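Local structure of SAR-endolysin (1XJU) at residues A[55-60]-A[84-89]; A[62-67]-A[80-85]; A[120-125]-A[148-153]. The protein hydrolyses the glycosidic bonds of the host peptidoglycan once released from the inner membrane, so that the infected cell lyses and progeny phage escape. One frame throughout, in Å; residues are numbered along the deposited sequence.

Contacts 1 and 2 lie side by side in the buried interior. They join the same two helices, 46-67 and 75-88, and share Ala84 and Ala85, with centres 7 Å apart. Both are apolar, with no hydrogen bond between their segments: contact 1 packs a phenylalanine ring and alanine methyls near the active-site Cys23, while contact 2 presses an isoleucine against helix backbone. Contact 3, 13 Å from the centre of the chain, is also largely buried but has an exposed flank at Asn123, and it adds a covalent disulfide between helices 118-123 and 137-151 to side-chain packing. It reaches the other two through Met121 and Leu125, which lie against Met81 and Ala84, and through Cys150 on Ala80.

Contact 1: residues A[55-60]-A[84-89]; sequences KNILIA and AAFNMG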
ATOM      1  N   LYS A  55       0.425   0.164 -15.141  1.00 13.84           N
ATOM      2  CA  LYS A  55      -1.004   0.295 -14.944  1.00 14.97           C
ATOM      3  C   LYS A  55      -1.313   0.192 -13.464  1.00 11.75           C
ATOM      4  O   LYS A  55      -2.168   0.952 -12.943  1.00 13.17           O
ATOM      5  CB  LYS A  55      -1.740  -0.813 -15.742  1.00 18.60           C
ATOM      6  CG  LYS A  55      -3.256  -1.064 -15.393  1.00 21.80           C
ATOM      7  CD  LYS A  55      -3.813  -2.477 -15.810  1.00 24.28           C
ATOM      8  CE  LYS A  55      -5.341  -2.617 -15.559  1.00 27.97           C
ATOM      9  NZ  LYS A  55      -6.186  -2.163 -16.699  1.00 27.94           N
ATOM     10  N   ASN A  56      -0.639  -0.707 -12.779  1.00 11.21           N
ATOM     11  CA  ASN A  56      -0.921  -0.880 -11.367  1.00  9.95           C
ATOM     12  C   ASN A  56      -0.432   0.295 -10.537  1.00  8.98           C
ATOM     13  O   ASN A  56      -1.081   0.656  -9.547  1.00  9.57           O
ATOM     14  CB  ASN A  56      -0.398  -2.223 -10.858  1.00 10.48           C
ATOM     15  CG  ASN A  56      -1.302  -3.380 -11.244  1.00 11.64           C
ATOM     16  OD1 ASN A  56      -2.525  -3.265 -11.204  1.00 14.11           O
ATOM     17  ND2 ASN A  56      -0.702  -4.537 -11.542  1.00 12.71           N
ATOM     18  N   ILE A  57       0.650   0.921 -10.928  1.00  9.29           N
ATOM     19  CA  ILE A  57       1.065   2.187 -10.285  1.00  9.38           C
ATOM     20  C   ILE A  57      -0.004   3.253 -10.498  1.00 10.74           C
ATOM     21  O   ILE A  57      -0.377   3.945  -9.540  1.00 10.68           O
ATOM     22  CB  ILE A  57       2.421   2.642 -10.750  1.00 10.27           C
ATOM     23  CG1 ILE A  57       3.492   1.632 -10.321  1.00 10.63           C
ATOM     24  CG2 ILE A  57       2.769   4.031 -10.154  1.00 11.00           C
ATOM     25  CD1 ILE A  57       4.880   1.918 -10.831  1.00 11.26           C
ATOM     26  N   LEU A  58      -0.571   3.350 -11.705  1.00 11.21           N
ATOM     27  CA  LEU A  58      -1.642   4.291 -11.973  1.00 11.41           C
ATOM     28  C   LEU A  58      -2.839   4.046 -11.148  1.00 10.48           C
ATOM     29  O   LEU A  58      -3.426   5.024 -10.635  1.00 10.35           O
ATOM     30  CB  LEU A  58      -2.025   4.266 -13.482  1.00 13.39           C
ATOM     31  CG  LEU A  58      -3.024   5.340 -13.958  1.00 15.36           C
ATOM     32  CD1 LEU A  58      -2.450   6.718 -13.714  1.00 20.65           C
ATOM     33  CD2 LEU A  58      -3.322   5.180 -15.429  1.00 16.51           C
ATOM     34  N   ILE A  59      -3.240   2.808 -10.985  1.00 11.24           N
ATOM     35  CA  ILE A  59      -4.349   2.449 -10.190  1.00 10.17           C
ATOM     36  C   ILE A  59      -4.123   2.800  -8.725  1.00  9.16           C
ATOM     37  O   ILE A  59      -5.030   3.296  -8.041  1.00  9.33           O
ATOM     38  CB  ILE A  59      -4.710   0.934 -10.345  1.00 11.64           C
ATOM     39  CG1 ILE A  59      -5.290   0.658 -11.722  1.00 12.48           C
ATOM     40  CG2 ILE A  59      -5.721   0.515  -9.337  1.00 12.67           C
ATOM     41  CD1 ILE A  59      -5.352  -0.801 -12.065  1.00 13.20           C
ATOM     42  N   ALA A  60      -2.915   2.609  -8.242  1.00  8.44           N
ATOM     43  CA  ALA A  60      -2.551   3.012  -6.891  1.00  8.07           C
ATOM     44  C   ALA A  60      -2.656   4.506  -6.701  1.00  7.99           C
ATOM     45  O   ALA A  60      -3.210   4.980  -5.700  1.00  8.69           O
ATOM     46  CB  ALA A  60      -1.164   2.480  -6.564  1.00  8.39           C
ATOM     47  N   ALA A  84       2.127   2.177  -0.725  1.00  7.13           N
ATOM     48  CA  ALA A  84       1.331   1.313   0.120  1.00  7.37           C
ATOM     49  C   ALA A  84       0.138   0.766  -0.648  1.00  7.04           C
ATOM     50  O   ALA A  84      -0.184  -0.438  -0.526  1.00  7.72           O
ATOM     51  CB  ALA A  84       0.881   2.075   1.361  1.00  7.59           C
ATOM     52  N   ALA A  85      -0.530   1.592  -1.424  1.00  6.80           N
ATOM     53  CA  ALA A  85      -1.688   1.158  -2.191  1.00  6.93           C
ATOM     54  C   ALA A  85      -1.267   0.139  -3.264  1.00  7.47           C
ATOM     55  O   ALA A  85      -2.001  -0.802  -3.542  1.00  7.98           O
ATOM     56  CB  ALA A  85      -2.398   2.332  -2.801  1.00  8.02           C
ATOM     57  N   PHE A  86      -0.120   0.325  -3.878  1.00  7.37           N
ATOM     58  CA  PHE A  86       0.389  -0.614  -4.876  1.00  7.71           C
ATOM     59  C   PHE A  86       0.582  -1.974  -4.231  1.00  7.29           C
ATOM     60  O   PHE A  86       0.238  -3.017  -4.799  1.00  7.82           O
ATOM     61  CB  PHE A  86       1.691  -0.094  -5.452  1.00  8.11           C
ATOM     62  CG  PHE A  86       2.335  -1.006  -6.444  1.00  8.06           C
ATOM     63  CD1 PHE A  86       3.254  -1.937  -6.058  1.00  7.95           C
ATOM     64  CD2 PHE A  86       2.017  -0.901  -7.803  1.00  8.85           C
ATOM     65  CE1 PHE A  86       3.860  -2.786  -6.971  1.00  8.34           C
ATOM     66  CE2 PHE A  86       2.652  -1.724  -8.737  1.00  9.42           C
ATOM     67  CZ  PHE A  86       3.574  -2.678  -8.293  1.00  8.57           C
ATOM     68  N   ASN A  87       1.175  -1.990  -3.048  1.00  7.21           N
ATOM     69  CA  ASN A  87       1.578  -3.232  -2.387  1.00  8.10           C
ATOM     70  C   ASN A  87       0.402  -3.920  -1.728  1.00  8.06           C
ATOM     71  O   ASN A  87       0.361  -5.155  -1.709  1.00  9.92           O
ATOM     72  CB  ASN A  87       2.657  -2.852  -1.361  1.00  8.51           C
ATOM     73  CG  ASN A  87       3.500  -3.950  -0.833  1.00 11.14           C
ATOM     74  OD1 ASN A  87       3.966  -3.808   0.338  1.00 10.19           O
ATOM     75  ND2 ASN A  87       3.899  -4.947  -1.696  1.00 12.63           N
ATOM     76  N   MET A  88      -0.545  -3.150  -1.164  1.00  8.34           N
ATOM     77  CA  MET A  88      -1.604  -3.686  -0.309  1.00  9.10           C
ATOM     78  C   MET A  88      -2.988  -3.622  -0.918  1.00  9.63           C
ATOM     79  O   MET A  88      -3.863  -4.380  -0.478  1.00 10.53           O
ATOM     80  CB  MET A  88      -1.635  -2.937   1.020  1.00 10.09           C
ATOM     81  CG  MET A  88      -0.295  -2.960   1.759  1.00 10.52           C
ATOM     82  SD  MET A  88       0.390  -4.608   2.021  1.00 11.32           S
ATOM     83  CE  MET A  88      -0.579  -5.080   3.475  1.00 13.17           C
ATOM     84  N   GLY A  89      -3.200  -2.802  -1.926  1.00  8.93           N
ATOM     85  CA  GLY A  89      -4.505  -2.621  -2.531  1.00  9.95           C
ATOM     86  C   GLY A  89      -5.297  -1.538  -1.850  1.00  9.09           C
ATOM     87  O   GLY A  89      -5.167  -1.274  -0.636  1.00 10.27           O
TER
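In the helical interior of this phage lysozyme of glycosyl hydrolase family 24, Phe86 on helix 75-88 packs against Asn56, Ile57 and Ala60 of the long helix 46-67. The helix segments cross at 117°, their axes approaching to 8.5 Å. CG of Phe86 is anti to its backbone N (chi1 178°), and the far end of the side chain comes nearer to helix 46-67 than its base does. CE2 and CD2 do most of the touching: CE2 lies 3.7 Å from Asn56 CB and 3.8 Å from Ile57 CG1, with CD2 close behind. Both carbons come at the ring obliquely, and the Ile57 side chain crosses that of Phe86 at a slant, whereas the backbone N of Ile57 sits at the ring edge, in its plane. Asn56 contributes its aliphatic CB, so the contact stays apolar here.

Trp53, one turn before Ile57 on the same helix, adds an edge-to-face contact with Phe86, and Pro24 touches it from a loop. The Phe86 side chain is about 6 Å from that of Cys23, an active-site residue held in a disulfide with Cys16 in this inactive form. Next to Phe86, Asn87 hydrogen-bonds through ND2 to the carbonyl oxygens of Tyr21 and Cys23 and through OD1 to Arg143. The backbones come nearest at Ala60, whose small CB lies 3.6 Å from Phe86 N and 4.0 Å from Ala85 CB.

Contact 2: residues A[62-67]-A[80-85]; sequences RCINQH and AMTSAA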
ATOM      1  N   ARG A  62      -4.506   6.500  -8.401  1.00  9.33           N
ATOM      2  CA  ARG A  62      -5.928   6.817  -8.448  1.00 10.05           C
ATOM      3  C   ARG A  62      -6.620   6.500  -7.133  1.00  9.47           C
ATOM      4  O   ARG A  62      -7.480   7.290  -6.683  1.00  9.91           O
ATOM      5  CB  ARG A  62      -6.622   6.080  -9.591  1.00 11.36           C
ATOM      6  CG  ARG A  62      -8.054   6.453  -9.707  1.00 13.19           C
ATOM      7  CD  ARG A  62      -8.691   6.033 -11.027  1.00 15.25           C
ATOM      8  NE  ARG A  62     -10.006   6.708 -11.130  1.00 18.51           N
ATOM      9  CZ  ARG A  62     -11.086   6.347 -10.491  1.00 20.97           C
ATOM     10  NH1 ARG A  62     -12.183   7.086 -10.604  1.00 19.78           N
ATOM     11  NH2 ARG A  62     -11.117   5.246  -9.754  1.00 22.69           N
ATOM     12  N   CYS A  63      -6.252   5.406  -6.499  1.00  9.32           N
ATOM     13  CA  CYS A  63      -6.756   5.098  -5.177  1.00  9.19           C
ATOM     14  C   CYS A  63      -6.498   6.263  -4.213  1.00  8.19           C
ATOM     15  O   CYS A  63      -7.395   6.726  -3.482  1.00  8.86           O
ATOM     16  CB  CYS A  63      -6.031   3.858  -4.671  1.00  9.42           C
ATOM     17  SG  CYS A  63      -6.320   3.521  -2.890  1.00  9.76           S
ATOM     18  N   ILE A  64      -5.250   6.723  -4.167  1.00  7.96           N
ATOM     19  CA  ILE A  64      -4.902   7.812  -3.260  1.00  7.90           C
ATOM     20  C   ILE A  64      -5.636   9.103  -3.617  1.00  8.29           C
ATOM     21  O   ILE A  64      -6.111   9.821  -2.720  1.00  8.33           O
ATOM     22  CB  ILE A  64      -3.362   7.933  -3.183  1.00  7.66           C
ATOM     23  CG1 ILE A  64      -2.703   6.607  -2.753  1.00  7.63           C
ATOM     24  CG2 ILE A  64      -2.920   9.069  -2.301  1.00  7.95           C
ATOM     25  CD1 ILE A  64      -3.319   5.974  -1.501  1.00  8.08           C
ATOM     26  N   ASN A  65      -5.708   9.418  -4.880  1.00  8.85           N
ATOM     27  CA  ASN A  65      -6.435  10.609  -5.288  1.00  9.39           C
ATOM     28  C   ASN A  65      -7.906  10.524  -4.951  1.00  9.03           C
ATOM     29  O   ASN A  65      -8.507  11.509  -4.442  1.00 10.10           O
ATOM     30  CB  ASN A  65      -6.213  10.873  -6.796  1.00  9.87           C
ATOM     31  CG  ASN A  65      -4.858  11.425  -7.079  1.00 10.21           C
ATOM     32  OD1 ASN A  65      -4.236  12.080  -6.228  1.00 10.74           O
ATOM     33  ND2 ASN A  65      -4.340  11.150  -8.272  1.00 11.68           N
ATOM     34  N   GLN A  66      -8.533   9.397  -5.271  1.00  9.48           N
ATOM     35  CA  GLN A  66      -9.982   9.305  -5.110  1.00  9.69           C
ATOM     36  C   GLN A  66     -10.439   9.157  -3.703  1.00  9.71           C
ATOM     37  O   GLN A  66     -11.502   9.712  -3.322  1.00 11.94           O
ATOM     38  CB  GLN A  66     -10.520   8.139  -5.915  1.00 10.94           C
ATOM     39  CG  GLN A  66     -10.500   8.325  -7.390  1.00 12.83           C
ATOM     40  CD  GLN A  66     -11.330   9.519  -7.798  1.00 16.81           C
ATOM     41  OE1 GLN A  66     -12.465   9.690  -7.330  1.00 19.68           O
ATOM     42  NE2 GLN A  66     -10.760  10.375  -8.621  1.00 20.30           N
ATOM     43  N   HIS A  67      -9.647   8.482  -2.879  1.00  9.15           N
ATOM     44  CA  HIS A  67     -10.104   8.058  -1.583  1.00  9.47           C
ATOM     45  C   HIS A  67      -9.305   8.561  -0.384  1.00  8.60           C
ATOM     46  O   HIS A  67      -9.691   8.303   0.742  1.00  9.80           O
ATOM     47  CB  HIS A  67     -10.269   6.544  -1.535  1.00  9.75           C
ATOM     48  CG  HIS A  67     -11.184   6.049  -2.577  1.00 10.67           C
ATOM     49  ND1 HIS A  67     -12.503   6.443  -2.665  1.00 10.93           N
ATOM     50  CD2 HIS A  67     -10.969   5.193  -3.604  1.00 10.73           C
ATOM     51  CE1 HIS A  67     -13.051   5.866  -3.715  1.00 12.62           C
ATOM     52  NE2 HIS A  67     -12.139   5.118  -4.306  1.00 12.01           N
ATOM     53  N   ALA A  80       4.535   7.930  -0.835  1.00  7.73           N
ATOM     54  CA  ALA A  80       4.496   6.862   0.153  1.00  7.81           C
ATOM     55  C   ALA A  80       3.171   6.152   0.150  1.00  6.81           C
ATOM     56  O   ALA A  80       3.111   4.902   0.219  1.00  7.56           O
ATOM     57  CB  ALA A  80       4.815   7.424   1.510  1.00  8.33           C
ATOM     58  N   MET A  81       2.081   6.908   0.075  1.00  7.28           N
ATOM     59  CA  MET A  81       0.754   6.309   0.092  1.00  6.96           C
ATOM     60  C   MET A  81       0.494   5.497  -1.175  1.00  7.32           C
ATOM     61  O   MET A  81      -0.143   4.439  -1.143  1.00  7.45           O
ATOM     62  CB  MET A  81      -0.312   7.406   0.261  1.00  6.98           C
ATOM     63  CG  MET A  81      -0.304   8.006   1.670  1.00  7.33           C
ATOM     64  SD  MET A  81      -0.773   6.830   2.977  1.00  8.14           S
ATOM     65  CE  MET A  81      -2.527   6.566   2.587  1.00  9.47           C
ATOM     66  N   THR A  82       0.996   5.960  -2.306  1.00  7.20           N
ATOM     67  CA  THR A  82       0.877   5.232  -3.554  1.00  7.59           C
ATOM     68  C   THR A  82       1.606   3.905  -3.437  1.00  6.88           C
ATOM     69  O   THR A  82       1.098   2.869  -3.857  1.00  7.49           O
ATOM     70  CB  THR A  82       1.432   6.039  -4.736  1.00  7.27           C
ATOM     71  OG1 THR A  82       0.568   7.174  -4.984  1.00  8.41           O
ATOM     72  CG2 THR A  82       1.474   5.207  -6.021  1.00  8.09           C
ATOM     73  N   SER A  83       2.810   3.914  -2.904  1.00  7.32           N
ATOM     74  CA  SER A  83       3.563   2.681  -2.656  1.00  7.46           C
ATOM     75  C   SER A  83       2.736   1.721  -1.821  1.00  7.25           C
ATOM     76  O   SER A  83       2.641   0.530  -2.166  1.00  7.86           O
ATOM     77  CB  SER A  83       4.870   3.040  -1.955  1.00  7.81           C
ATOM     78  OG  SER A  83       5.562   1.870  -1.513  1.00  8.35           O
ATOM     79  N   ALA A  84       2.127   2.177  -0.725  1.00  7.13           N
ATOM     80  CA  ALA A  84       1.331   1.313   0.120  1.00  7.37           C
ATOM     81  C   ALA A  84       0.138   0.766  -0.648  1.00  7.04           C
ATOM     82  O   ALA A  84      -0.184  -0.438  -0.526  1.00  7.72           O
ATOM     83  CB  ALA A  84       0.881   2.075   1.361  1.00  7.59           C
ATOM     84  N   ALA A  85      -0.530   1.592  -1.424  1.00  6.80           N
ATOM     85  CA  ALA A  85      -1.688   1.158  -2.191  1.00  6.93           C
ATOM     86  C   ALA A  85      -1.267   0.139  -3.264  1.00  7.47           C
ATOM     87  O   ALA A  85      -2.001  -0.802  -3.542  1.00  7.98           O
ATOM     88  CB  ALA A  85      -2.398   2.332  -2.801  1.00  8.02           C
TER
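Ile64 and Met81 set their side chains at about a right angle to each other where helix 46-67 crosses helix 75-88 in the mainly helical phage lysozyme fold. The two segments run at 114°, with axes 9.2 Å apart at closest. Ile64 makes most of the contact. Its CG1 stands beside the backbone N, and a further bend at chi2 (-50°) brings CD1 down onto the backbone of the opposite helix, 3.5 Å from Met81 O and 3.8 Å from Met81 CB. The other branch, CG2, rests on that same CB, so both branches of the isoleucine meet Met81 CB from the same side; the methionine's own chain bends at chi2 and chi3. Met81 O is already engaged within its helix, accepting the backbone N-H of Ala85, and the methyl lies against it as plain packing.

CG1 of Ile64 also comes within 4.0 Å of Thr82 OG1. That hydroxyl is hydrogen-bonded to the carbonyl oxygen of Phe78 a turn earlier, and its approach to Ile64 is a van der Waals contact. Phe78 and Met73 also touch Ile64, closing it into the interior. One turn after Met81, Ala85 CB receives both partners from helix 46-67: CD1 of Ile64 at 4.0 Å and, at 4.1 Å, SG of Cys63, whose sulfur is bonded to Cys90 SG.

Contact 3: residues A[120-125]-A[148-153]; sequences NMCNHL and QLCLTG
Cys122 and Cys150 form a disulfide that ties helix 118-123 to the end of helix 137-151, joining two helices of the lysozyme fold near the C-terminal end of the chain. Cys122 SG and Cys150 SG are 2.0 Å apart. The torsion about the S-S bond, -77°, makes the bridge left-handed. The two cysteines reach it differently: SG of Cys122 stands beside its backbone N (chi1 -63°), while SG of Cys150 is anti to its own (chi1 -167°).

Apolar contacts flank the bridge. Met121 CE and Leu125 CD1 each come to 4.1 Å from Cys150 SG, and Leu151 lays CD2 3.7 Å from Cys122 CB, so the bridge is bordered by methyl groups from both segments. Toward solvent, Asn123 crosses Leu151 at about a right angle, its OD1 3.7 Å from Leu151 CD1, a polar atom against a methyl.

No hydrogen bond links the two segments. Thr152 OG1 donates to Gln148 O at 2.8 Å, holding the chain against the last turn as it leaves the helix, and Thr152 O accepts from Asn76 ND2 on helix 75-88.

The bridge lies beside that same helix, whose Ala80, Met81 and Ala84 receive Cys150, Met121 and Leu125 respectively. Helix 108-114 takes Met121 on Ile109 and Ala113, and the short hairpin of strands 130-131 and 134-135 falls in the chain between the two bridged helices.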
ATOM      1  N   ASN A 120      -0.396  12.362  10.886  1.00  9.35           N
ATOM      2  CA  ASN A 120      -1.092  11.277  11.538  1.00 10.27           C
ATOM      3  C   ASN A 120      -1.339  10.108  10.562  1.00  9.16           C
ATOM      4  O   ASN A 120      -1.245   8.916  10.930  1.00 10.20           O
ATOM      5  CB  ASN A 120      -2.433  11.731  12.114  1.00 11.34           C
ATOM      6  CG  ASN A 120      -2.283  12.751  13.218  1.00 12.91           C
ATOM      7  OD1 ASN A 120      -1.206  12.837  13.856  1.00 15.08           O
ATOM      8  ND2 ASN A 120      -3.395  13.454  13.547  1.00 14.87           N
ATOM      9  N   MET A 121      -1.703  10.447   9.339  1.00  8.75           N
ATOM     10  CA  MET A 121      -1.874   9.460   8.259  1.00  8.93           C
ATOM     11  C   MET A 121      -0.582   8.630   8.102  1.00  8.50           C
ATOM     12  O   MET A 121      -0.595   7.386   8.138  1.00  8.60           O
ATOM     13  CB  MET A 121      -2.278  10.161   6.990  1.00  8.42           C
ATOM     14  CG  MET A 121      -2.449   9.215   5.809  1.00  8.31           C
ATOM     15  SD  MET A 121      -2.521  10.118   4.234  1.00  8.20           S
ATOM     16  CE  MET A 121      -0.795  10.658   4.053  1.00  8.26           C
ATOM     17  N   CYS A 122       0.529   9.302   7.898  1.00  8.44           N
ATOM     18  CA  CYS A 122       1.816   8.650   7.730  1.00  9.20           C
ATOM     19  C   CYS A 122       2.119   7.721   8.874  1.00  8.69           C
ATOM     20  O   CYS A 122       2.677   6.592   8.677  1.00  9.48           O
ATOM     21  CB  CYS A 122       2.939   9.706   7.662  1.00  9.86           C
ATOM     22  SG  CYS A 122       2.908  10.873   6.267  1.00  9.83           S
ATOM     23  N   ASN A 123       1.823   8.175  10.082  1.00  8.86           N
ATOM     24  CA  ASN A 123       2.116   7.382  11.256  1.00  9.42           C
ATOM     25  C   ASN A 123       1.277   6.129  11.391  1.00 10.29           C
ATOM     26  O   ASN A 123       1.603   5.273  12.204  1.00 11.46           O
ATOM     27  CB  ASN A 123       2.040   8.246  12.504  1.00 10.72           C
ATOM     28  CG  ASN A 123       3.257   9.125  12.651  1.00 12.68           C
ATOM     29  OD1 ASN A 123       4.330   8.808  12.171  1.00 14.99           O
ATOM     30  ND2 ASN A 123       3.080  10.268  13.297  1.00 15.20           N
ATOM     31  N   HIS A 124       0.230   5.999  10.593  1.00  8.58           N
ATOM     32  CA  HIS A 124      -0.555   4.769  10.534  1.00  9.61           C
ATOM     33  C   HIS A 124      -0.164   3.824   9.428  1.00  9.85           C
ATOM     34  O   HIS A 124      -0.796   2.760   9.298  1.00 10.23           O
ATOM     35  CB  HIS A 124      -2.029   5.093  10.498  1.00 10.28           C
ATOM     36  CG  HIS A 124      -2.556   5.471  11.850  1.00 10.84           C
ATOM     37  ND1 HIS A 124      -2.984   4.524  12.768  1.00 12.29           N
ATOM     38  CD2 HIS A 124      -2.639   6.671  12.478  1.00 12.23           C
ATOM     39  CE1 HIS A 124      -3.349   5.131  13.886  1.00 13.08           C
ATOM     40  NE2 HIS A 124      -3.131   6.424  13.739  1.00 14.00           N
ATOM     41  N   LEU A 125       0.837   4.148   8.617  1.00  8.77           N
ATOM     42  CA  LEU A 125       1.287   3.207   7.592  1.00  9.65           C
ATOM     43  C   LEU A 125       1.634   1.862   8.225  1.00  9.86           C
ATOM     44  O   LEU A 125       1.292   0.817   7.646  1.00 10.03           O
ATOM     45  CB  LEU A 125       2.444   3.821   6.770  1.00  8.86           C
ATOM     46  CG  LEU A 125       1.906   4.722   5.641  1.00  8.53           C
ATOM     47  CD1 LEU A 125       2.982   5.617   5.148  1.00  9.05           C
ATOM     48  CD2 LEU A 125       1.385   3.869   4.493  1.00  9.14           C
ATOM     49  N   GLN A 148       8.772   6.998   6.772  1.00 10.13           N
ATOM     50  CA  GLN A 148       9.824   8.000   6.818  1.00 10.83           C
ATOM     51  C   GLN A 148       9.825   8.876   5.596  1.00 10.04           C
ATOM     52  O   GLN A 148      10.059  10.104   5.746  1.00 10.76           O
ATOM     53  CB  GLN A 148      11.141   7.337   7.067  1.00 12.77           C
ATOM     54  CG  GLN A 148      11.198   6.681   8.489  1.00 14.92           C
ATOM     55  CD  GLN A 148      10.623   7.563   9.675  1.00 15.22           C
ATOM     56  OE1 GLN A 148       9.568   7.238  10.250  1.00 17.24           O
ATOM     57  NE2 GLN A 148      11.312   8.669  10.010  1.00 17.00           N
ATOM     58  N   LEU A 149       9.576   8.319   4.426  1.00 10.25           N
ATOM     59  CA  LEU A 149       9.403   9.156   3.258  1.00  9.71           C
ATOM     60  C   LEU A 149       8.226  10.119   3.434  1.00  9.43           C
ATOM     61  O   LEU A 149       8.350  11.327   3.222  1.00  9.78           O
ATOM     62  CB  LEU A 149       9.192   8.313   2.004  1.00 10.45           C
ATOM     63  CG  LEU A 149       8.811   9.097   0.763  1.00 11.12           C
ATOM     64  CD1 LEU A 149       9.882  10.131   0.386  1.00 11.55           C
ATOM     65  CD2 LEU A 149       8.583   8.129  -0.419  1.00 11.01           C
ATOM     66  N   CYS A 150       7.099   9.566   3.856  1.00  8.82           N
ATOM     67  CA  CYS A 150       5.859  10.292   4.016  1.00  8.84           C
ATOM     68  C   CYS A 150       6.041  11.524   4.892  1.00  9.73           C
ATOM     69  O   CYS A 150       5.508  12.597   4.592  1.00  9.80           O
ATOM     70  CB  CYS A 150       4.874   9.281   4.616  1.00  9.21           C
ATOM     71  SG  CYS A 150       3.119   9.693   4.626  1.00  9.32           S
ATOM     72  N   LEU A 151       6.787  11.375   5.982  1.00  9.24           N
ATOM     73  CA  LEU A 151       6.953  12.433   6.976  1.00  9.50           C
ATOM     74  C   LEU A 151       7.976  13.458   6.559  1.00  9.56           C
ATOM     75  O   LEU A 151       8.074  14.522   7.220  1.00 10.36           O
ATOM     76  CB  LEU A 151       7.408  11.837   8.296  1.00 10.07           C
ATOM     77  CG  LEU A 151       6.394  10.970   9.021  1.00 10.25           C
ATOM     78  CD1 LEU A 151       7.052  10.210  10.159  1.00 11.51           C
ATOM     79  CD2 LEU A 151       5.288  11.850   9.509  1.00 11.12           C
ATOM     80  N   THR A 152       8.752  13.213   5.516  1.00 10.06           N
ATOM     81  CA  THR A 152       9.846  14.131   5.157  1.00 10.16           C
ATOM     82  C   THR A 152       9.272  15.441   4.637  1.00 10.03           C
ATOM     83  O   THR A 152       8.531  15.480   3.640  1.00 10.34           O
ATOM     84  CB  THR A 152      10.712  13.485   4.108  1.00 11.35           C
ATOM     85  OG1 THR A 152      11.328  12.296   4.654  1.00 11.92           O
ATOM     86  CG2 THR A 152      11.856  14.393   3.638  1.00 12.68           C
ATOM     87  N   GLY A 153       9.625  16.519   5.324  1.00 10.09           N
ATOM     88  CA  GLY A 153       9.057  17.858   5.096  1.00  9.87           C
ATOM     89  C   GLY A 153       7.890  18.231   5.970  1.00  9.85           C
ATOM     90  O   GLY A 153       7.451  19.391   5.983  1.00  9.99           O
TER